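Local coordinates for pyoverdine biosynthesis protein PvcA (Pseudomonas aeruginosa, PDB 3E59) that makes the isonitrile group on L-tyrosine, taking its carbon from C2 of ribulose 5-phosphate, as a step in paerucumarin biosynthesis, at residues A[70-75]-A[123-128]; A[74-79]-A[280-285]. One frame throughout, in Å; residues are numbered along the deposited sequence.

Interaction 1: residues A[70-75]-A[123-128]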
loop_
_atom_site.group_PDB
_atom_site.type_symbol
_atom_site.label_atom_id
_atom_site.label_comp_id
_atom_site.label_asym_id
_atom_site.label_seq_id
_atom_site.Cartn_x
_atom_site.Cartn_y
_atom_site.Cartn_z
ATOM N N LYS A 70 -4.521 9.019 5.427
ATOM C CA LYS A 70 -5.672 9.211 4.558
ATOM C C LYS A 70 -5.367 10.287 3.501
ATOM O O LYS A 70 -4.587 11.217 3.752
ATOM C CB LYS A 70 -6.887 9.598 5.404
ATOM C CG LYS A 70 -8.134 8.732 5.192
ATOM C CD LYS A 70 -8.015 7.356 5.787
ATOM C CE LYS A 70 -9.385 6.714 5.975
ATOM N NZ LYS A 70 -9.618 5.483 5.173
ATOM N N SER A 71 -5.956 10.149 2.311
ATOM C CA SER A 71 -5.934 11.237 1.322
ATOM C C SER A 71 -6.378 12.560 1.969
ATOM O O SER A 71 -7.323 12.568 2.772
ATOM C CB SER A 71 -6.849 10.892 0.146
ATOM O OG SER A 71 -7.259 12.052 -0.564
ATOM N N PRO A 72 -5.710 13.687 1.616
ATOM C CA PRO A 72 -6.085 14.976 2.215
ATOM C C PRO A 72 -7.378 15.537 1.639
ATOM O O PRO A 72 -7.874 16.548 2.118
ATOM C CB PRO A 72 -4.908 15.885 1.851
ATOM C CG PRO A 72 -4.378 15.303 0.560
ATOM C CD PRO A 72 -4.587 13.821 0.662
ATOM N N ASN A 73 -7.906 14.884 0.611
ATOM C CA ASN A 73 -9.123 15.319 -0.057
ATOM C C ASN A 73 -10.354 14.816 0.704
ATOM O O ASN A 73 -10.617 13.608 0.719
ATOM C CB ASN A 73 -9.127 14.801 -1.507
ATOM C CG ASN A 73 -10.274 15.359 -2.343
ATOM O OD1 ASN A 73 -11.245 15.913 -1.811
ATOM N ND2 ASN A 73 -10.164 15.218 -3.668
ATOM N N PRO A 74 -11.136 15.745 1.308
ATOM C CA PRO A 74 -12.326 15.342 2.071
ATOM C C PRO A 74 -13.418 14.723 1.197
ATOM O O PRO A 74 -14.364 14.134 1.715
ATOM C CB PRO A 74 -12.830 16.659 2.692
ATOM C CG PRO A 74 -11.744 17.679 2.457
ATOM C CD PRO A 74 -10.961 17.210 1.280
ATOM N N GLY A 75 -13.295 14.867 -0.116
ATOM C CA GLY A 75 -14.264 14.282 -1.031
ATOM C C GLY A 75 -13.993 12.825 -1.345
ATOM O O GLY A 75 -14.831 12.169 -1.967
ATOM N N VAL A 123 2.934 14.958 -0.865
ATOM C CA VAL A 123 1.504 14.611 -0.858
ATOM C C VAL A 123 0.663 15.581 -0.011
ATOM O O VAL A 123 -0.572 15.557 -0.064
ATOM C CB VAL A 123 1.239 13.112 -0.509
ATOM C CG1 VAL A 123 2.031 12.206 -1.455
ATOM C CG2 VAL A 123 1.582 12.794 0.932
ATOM N N ARG A 124 1.347 16.440 0.742
ATOM C CA ARG A 124 0.730 17.561 1.453
ATOM C C ARG A 124 -0.165 17.137 2.622
ATOM O O ARG A 124 -1.275 17.636 2.813
ATOM C CB ARG A 124 0.025 18.520 0.475
ATOM C CG ARG A 124 1.012 19.272 -0.438
ATOM C CD ARG A 124 0.412 19.624 -1.783
ATOM N NE ARG A 124 1.366 20.364 -2.613
ATOM C CZ ARG A 124 1.098 20.858 -3.820
ATOM N NH1 ARG A 124 -0.103 20.691 -4.364
ATOM N NH2 ARG A 124 2.033 21.520 -4.488
ATOM N N ILE A 125 0.356 16.208 3.408
ATOM C CA ILE A 125 -0.249 15.821 4.669
ATOM C C ILE A 125 0.797 16.187 5.710
ATOM O O ILE A 125 1.950 15.758 5.608
ATOM C CB ILE A 125 -0.604 14.309 4.684
ATOM C CG1 ILE A 125 -1.631 13.993 3.587
ATOM C CG2 ILE A 125 -1.136 13.866 6.053
ATOM C CD1 ILE A 125 -1.631 12.541 3.130
ATOM N N GLY A 126 0.406 17.016 6.682
ATOM C CA GLY A 126 1.331 17.492 7.715
ATOM C C GLY A 126 1.804 16.364 8.612
ATOM O O GLY A 126 1.115 15.349 8.744
ATOM N N ASP A 127 2.972 16.540 9.232
ATOM C CA ASP A 127 3.570 15.493 10.069
ATOM C C ASP A 127 2.739 15.111 11.303
ATOM O O ASP A 127 2.842 13.977 11.801
ATOM C CB ASP A 127 4.982 15.900 10.492
ATOM C CG ASP A 127 6.004 15.642 9.415
ATOM O OD1 ASP A 127 6.906 16.493 9.238
ATOM O OD2 ASP A 127 5.906 14.589 8.737
ATOM N N ALA A 128 1.939 16.060 11.795
ATOM C CA ALA A 128 1.008 15.820 12.898
ATOM C C ALA A 128 -0.090 14.868 12.470
ATOM O O ALA A 128 -0.480 13.991 13.230
ATOM C CB ALA A 128 0.403 17.129 13.397
#
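Ile125 reaches the loop around Pro72 with the end of its longer branch. Its CD1 comes to 3.3 Å from Lys70 O and to 4.1 Å from Pro72 CD, so one methyl touches both a carbonyl oxygen and the CD corner of the proline. CG1 stands anti to the carbonyl carbon (chi1 -62°), which sends this branch, not CG2, into the contact; the two side chains cross at about a right angle. Pro72 also meets backbone: CG lies 3.9 Å from Val123 O and CB 4.1 Å from Arg124 O. No hydrogen bond joins the segments.

Two polar turns shape the loop: one spans Pro72, the other follows it. Ser71 OG accepts from Asn73 N at 3.1 Å in an ST turn, and Asn73 OD1 accepts from Gly75 N at 2.9 Å in an Asx turn, its donor well above the carbonyl plane. Asp209 binds Ser71 OG, while Asn73 ND2 donates to the carbonyls of Glu208 and Leu211. On the other segment, Gly126 is the N-cap of helix 127-144. The result is a small surface contact of proline and isoleucine carbons with each other and with backbone carbonyls, between a turn-rich loop and the lead-in to a helix.

Interaction 2: residues A[74-79]-A[280-285]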
loop_
_atom_site.group_PDB
_atom_site.type_symbol
_atom_site.label_atom_id
_atom_site.label_comp_id
_atom_site.label_asym_id
_atom_site.label_seq_id
_atom_site.Cartn_x
_atom_site.Cartn_y
_atom_site.Cartn_z
ATOM N N PRO A 74 -11.136 15.745 1.308
ATOM C CA PRO A 74 -12.326 15.342 2.071
ATOM C C PRO A 74 -13.418 14.723 1.197
ATOM O O PRO A 74 -14.364 14.134 1.715
ATOM C CB PRO A 74 -12.830 16.659 2.692
ATOM C CG PRO A 74 -11.744 17.679 2.457
ATOM C CD PRO A 74 -10.961 17.210 1.280
ATOM N N GLY A 75 -13.295 14.867 -0.116
ATOM C CA GLY A 75 -14.264 14.282 -1.031
ATOM C C GLY A 75 -13.993 12.825 -1.345
ATOM O O GLY A 75 -14.831 12.169 -1.967
ATOM N N LYS A 76 -12.824 12.326 -0.933
ATOM C CA LYS A 76 -12.385 10.947 -1.242
ATOM C C LYS A 76 -12.499 9.990 -0.044
ATOM O O LYS A 76 -12.689 8.789 -0.217
ATOM C CB LYS A 76 -10.936 10.921 -1.762
ATOM C CG LYS A 76 -10.685 11.636 -3.092
ATOM C CD LYS A 76 -9.627 10.920 -3.975
ATOM C CE LYS A 76 -8.407 10.459 -3.200
ATOM N NZ LYS A 76 -7.296 9.969 -4.077
ATOM N N VAL A 77 -12.379 10.542 1.160
ATOM C CA VAL A 77 -12.364 9.773 2.399
ATOM C C VAL A 77 -13.382 10.339 3.386
ATOM O O VAL A 77 -13.820 11.487 3.234
ATOM C CB VAL A 77 -10.944 9.752 3.037
ATOM C CG1 VAL A 77 -9.970 9.003 2.151
ATOM C CG2 VAL A 77 -10.444 11.169 3.328
ATOM N N LEU A 78 -13.764 9.538 4.389
ATOM C CA LEU A 78 -14.728 9.991 5.414
ATOM C C LEU A 78 -14.114 10.969 6.415
ATOM O O LEU A 78 -14.751 11.944 6.800
ATOM C CB LEU A 78 -15.343 8.809 6.167
ATOM C CG LEU A 78 -16.294 7.873 5.418
ATOM C CD1 LEU A 78 -16.333 6.545 6.129
ATOM C CD2 LEU A 78 -17.686 8.466 5.316
ATOM N N ASP A 79 -12.881 10.691 6.840
ATOM C CA ASP A 79 -12.185 11.538 7.809
ATOM C C ASP A 79 -10.692 11.261 7.669
ATOM O O ASP A 79 -10.295 10.446 6.839
ATOM C CB ASP A 79 -12.680 11.201 9.222
ATOM C CG ASP A 79 -12.102 12.104 10.292
ATOM O OD1 ASP A 79 -12.427 13.311 10.322
ATOM O OD2 ASP A 79 -11.333 11.578 11.128
ATOM N N PRO A 280 -7.376 1.458 0.833
ATOM C CA PRO A 280 -8.309 1.953 1.867
ATOM C C PRO A 280 -8.102 3.397 2.347
ATOM O O PRO A 280 -9.060 4.023 2.792
ATOM C CB PRO A 280 -8.135 0.959 3.016
ATOM C CG PRO A 280 -6.874 0.212 2.743
ATOM C CD PRO A 280 -6.695 0.215 1.259
ATOM N N TRP A 281 -6.890 3.933 2.230
ATOM C CA TRP A 281 -6.639 5.325 2.621
ATOM C C TRP A 281 -7.002 6.338 1.526
ATOM O O TRP A 281 -6.836 7.534 1.721
ATOM C CB TRP A 281 -5.208 5.529 3.123
ATOM C CG TRP A 281 -4.128 4.957 2.225
ATOM C CD1 TRP A 281 -3.371 5.642 1.306
ATOM C CD2 TRP A 281 -3.681 3.594 2.177
ATOM N NE1 TRP A 281 -2.492 4.783 0.678
ATOM C CE2 TRP A 281 -2.658 3.522 1.189
ATOM C CE3 TRP A 281 -4.040 2.427 2.870
ATOM C CZ2 TRP A 281 -1.993 2.323 0.876
ATOM C CZ3 TRP A 281 -3.377 1.224 2.556
ATOM C CH2 TRP A 281 -2.370 1.189 1.566
ATOM N N HIS A 282 -7.496 5.839 0.390
ATOM C CA HIS A 282 -7.962 6.664 -0.735
ATOM C C HIS A 282 -9.429 6.388 -1.065
ATOM O O HIS A 282 -9.952 6.918 -2.031
ATOM C CB HIS A 282 -7.106 6.412 -1.986
ATOM C CG HIS A 282 -5.756 7.048 -1.929
ATOM N ND1 HIS A 282 -5.533 8.349 -2.319
ATOM C CD2 HIS A 282 -4.561 6.570 -1.514
ATOM C CE1 HIS A 282 -4.252 8.644 -2.163
ATOM N NE2 HIS A 282 -3.642 7.580 -1.671
ATOM N N GLY A 283 -10.094 5.573 -0.250
ATOM C CA GLY A 283 -11.486 5.214 -0.493
ATOM C C GLY A 283 -12.277 4.895 0.760
ATOM O O GLY A 283 -11.869 5.244 1.875
ATOM N N VAL A 284 -13.423 4.244 0.570
ATOM C CA VAL A 284 -14.346 3.925 1.671
ATOM C C VAL A 284 -14.821 2.489 1.577
ATOM O O VAL A 284 -15.000 1.959 0.476
ATOM C CB VAL A 284 -15.605 4.854 1.720
ATOM C CG1 VAL A 284 -15.232 6.279 2.080
ATOM C CG2 VAL A 284 -16.394 4.807 0.409
ATOM N N ALA A 285 -15.022 1.869 2.735
ATOM C CA ALA A 285 -15.624 0.540 2.798
ATOM C C ALA A 285 -17.103 0.683 2.501
ATOM O O ALA A 285 -17.738 1.644 2.932
ATOM C CB ALA A 285 -15.401 -0.089 4.172
HETATM O O HOH W 1 -12.817 6.819 4.217
#
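Lys76 and His282 lie side by side, pointing the same way, and a hydrogen bond closes the pair: Lys76 NZ donates to His282 ND1 at 3.0 Å. The ammonium sits at the ring edge, 15° out of its plane, with CE at the same edge 3.7 Å from ND1. Bends at chi2 (-144°) and chi3 (-44°) turn the lysine chain, whose end comes nearer the histidine than its first bond would suggest. NZ has a second partner in Asp209, a salt bridge. As acceptor of the lysine bond, ND1 would carry no proton, and the nearby ammonium is consistent with a neutral ring. The ring of Phe205 also meets the imidazole, their planes inclined to each other. The backbones also come close here, with Lys76 O 3.8 Å from Gly283 CA.

At Val77 the contact turns to methyl against carbonyl. CG1 rests 3.5 Å from Trp281 O, an oxygen that probably also accepts a hydrogen bond from Ser71 N.

Leu78 contributes through backbone and side chain. Its backbone N donates to a water at 2.9 Å, which in turn donates to Gly283 O at 3.0 Å, a bridge where no direct backbone bond forms. Its CG packs on Val284 CG1 at 3.8 Å, the two side chains crossing at about a right angle, and Tyr317 and Arg297 touch both residues. Val284 opens strand 284-287 of the mixed sheet, so this is a loop laid across the lead-in to a strand, tied by a lysine-histidine bond, one water and apolar packing.

In the fold
After strand 60-64 the chain enters the long loop that runs to helix 84-103, and both contacts start from it, sharing Pro74 and Gly75. Residues 70-75 close the shorter loop in interaction 1, meeting 123-128 after 47 intervening residues, at the start of helix 127-144. Residues 74-79 close the far longer one in interaction 2, spanning 200 residues to the lead-in of strand 284-287. The two closures overlap and cross: 74-79 follows 70-75, and 280-285 follows 123-128. Their centres are 11 Å apart, and Ser71 N lies 2.8 Å from Trp281 O, a probable hydrogen bond between them. One loop thus joins a helix start to the mixed sheet.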